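Local coordinates for protein coclaurine N-methyltransferase (Coptis japonica, PDB 6GKV) that transfers a methyl group from S-adenosyl-L-methionine to the nitrogen of coclaurine and related tetrahydroisoquinolines in alkaloid biosynthesis, at residues 123-128 against 191-196. Numbering follows the deposited sequence.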
# COMPACT_ATOMS: atom_id res chain seq x y z
N ASP A 123 -25.92 16.53 7.92
CA ASP A 123 -26.61 17.82 7.76
C ASP A 123 -26.03 19.04 8.50
O ASP A 123 -26.24 20.18 8.07
CB ASP A 123 -28.09 17.66 8.16
CG ASP A 123 -28.96 18.83 7.69
OD1 ASP A 123 -28.61 19.44 6.65
OD2 ASP A 123 -29.98 19.14 8.35
N GLY A 124 -25.29 18.84 9.59
CA GLY A 124 -24.82 19.99 10.35
C GLY A 124 -23.35 20.35 10.26
O GLY A 124 -22.78 20.88 11.22
N GLN A 125 -22.72 20.10 9.12
CA GLN A 125 -21.26 20.17 9.04
C GLN A 125 -20.70 21.33 8.23
O GLN A 125 -21.38 21.91 7.39
CB GLN A 125 -20.71 18.85 8.49
CG GLN A 125 -20.23 17.90 9.60
CD GLN A 125 -20.57 16.46 9.34
OE1 GLN A 125 -20.65 16.03 8.19
NE2 GLN A 125 -20.81 15.71 10.41
N SER A 126 -19.45 21.68 8.52
CA SER A 126 -18.72 22.70 7.78
C SER A 126 -17.83 22.04 6.74
O SER A 126 -16.93 21.27 7.09
CB SER A 126 -17.87 23.53 8.73
OG SER A 126 -17.06 22.66 9.51
N VAL A 127 -18.06 22.31 5.46
CA VAL A 127 -17.39 21.54 4.40
C VAL A 127 -16.48 22.39 3.53
O VAL A 127 -16.90 23.42 3.01
CB VAL A 127 -18.42 20.85 3.51
CG1 VAL A 127 -17.73 19.94 2.46
CG2 VAL A 127 -19.38 20.05 4.35
N LEU A 128 -15.24 21.95 3.37
CA LEU A 128 -14.25 22.62 2.53
C LEU A 128 -13.95 21.80 1.28
O LEU A 128 -13.57 20.63 1.35
CB LEU A 128 -12.97 22.84 3.31
CG LEU A 128 -11.79 23.49 2.60
CD1 LEU A 128 -12.18 24.85 2.08
CD2 LEU A 128 -10.61 23.60 3.56
N TYR A 191 -12.42 23.10 9.54
CA TYR A 191 -13.62 22.49 8.92
C TYR A 191 -13.85 21.02 9.29
O TYR A 191 -12.90 20.27 9.45
CB TYR A 191 -13.54 22.61 7.39
CG TYR A 191 -13.45 24.02 6.84
CD1 TYR A 191 -12.22 24.68 6.74
CD2 TYR A 191 -14.58 24.69 6.41
CE1 TYR A 191 -12.13 25.95 6.24
CE2 TYR A 191 -14.50 25.96 5.90
CZ TYR A 191 -13.28 26.59 5.81
OH TYR A 191 -13.21 27.87 5.30
N ASP A 192 -15.12 20.59 9.39
CA ASP A 192 -15.44 19.21 9.78
C ASP A 192 -15.10 18.22 8.68
O ASP A 192 -14.83 17.05 8.94
CB ASP A 192 -16.92 19.04 10.13
CG ASP A 192 -17.36 19.91 11.29
OD1 ASP A 192 -16.55 20.12 12.23
OD2 ASP A 192 -18.52 20.37 11.25
N ARG A 193 -15.18 18.68 7.45
CA ARG A 193 -14.90 17.80 6.34
C ARG A 193 -14.26 18.56 5.21
O ARG A 193 -14.75 19.59 4.76
CB ARG A 193 -16.17 17.08 5.90
CG ARG A 193 -16.27 15.68 6.55
CD ARG A 193 -17.67 15.34 6.97
NE ARG A 193 -17.77 14.06 7.68
CZ ARG A 193 -17.52 13.89 8.97
NH1 ARG A 193 -17.14 14.91 9.73
NH2 ARG A 193 -17.66 12.70 9.51
N ILE A 194 -13.10 18.04 4.81
CA ILE A 194 -12.35 18.58 3.70
C ILE A 194 -12.38 17.57 2.58
O ILE A 194 -11.99 16.42 2.75
CB ILE A 194 -10.91 18.88 4.09
CG1 ILE A 194 -10.90 19.85 5.27
CG2 ILE A 194 -10.15 19.46 2.88
CD1 ILE A 194 -9.53 20.04 5.87
N LEU A 195 -12.85 18.03 1.44
CA LEU A 195 -12.99 17.18 0.27
C LEU A 195 -11.99 17.62 -0.77
O LEU A 195 -11.92 18.79 -1.11
CB LEU A 195 -14.40 17.27 -0.27
CG LEU A 195 -15.47 16.94 0.77
CD1 LEU A 195 -16.83 17.33 0.25
CD2 LEU A 195 -15.42 15.47 1.07
N VAL A 196 -11.21 16.67 -1.28
CA VAL A 196 -10.20 16.96 -2.29
C VAL A 196 -10.36 16.03 -3.49
O VAL A 196 -9.92 14.88 -3.45
CB VAL A 196 -8.77 16.81 -1.73
CG1 VAL A 196 -7.75 17.29 -2.77
CG2 VAL A 196 -8.61 17.62 -0.45
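L128 and I194 pair on parallel strands 126-130 and 191-197, neighbours at the centre of the Rossmann-like methyltransferase sheet. L128 N donates to R193 O, and L128 O accepts a nearly straight bond from L195 N at 2.7 Å. Earlier along the ladder, R193 N bonds to S126 O. Where the chain turns at D192, side chains join in. S126 OG, at chi1 53°, lies between its own N and carbonyl carbon and takes the D192 N-H at 2.8 Å. In return, S126 N reaches D192 OD2 from above the carboxylate plane, 40° out of it. On one sheet face, L128 CB sits over the Y191 ring, 3.9 Å from its centroid, and L128 CD2 touches CD1. On the other, V127 CG1 meets L195 CD1 at 3.5 Å. The Q125 amide stacks on the R193 guanidinium, their planes 14° apart. Q122 N donates to Q125 OE1, and A119 O accepts from R193 NE. An alanine at Q125 would probably leave that guanidinium face without its amide cover and Q122 N without this acceptor. Strands 149-154 and 221-230 flank the pair. At the stack, Q125 OE1 lies 3.3 Å from R193 CD.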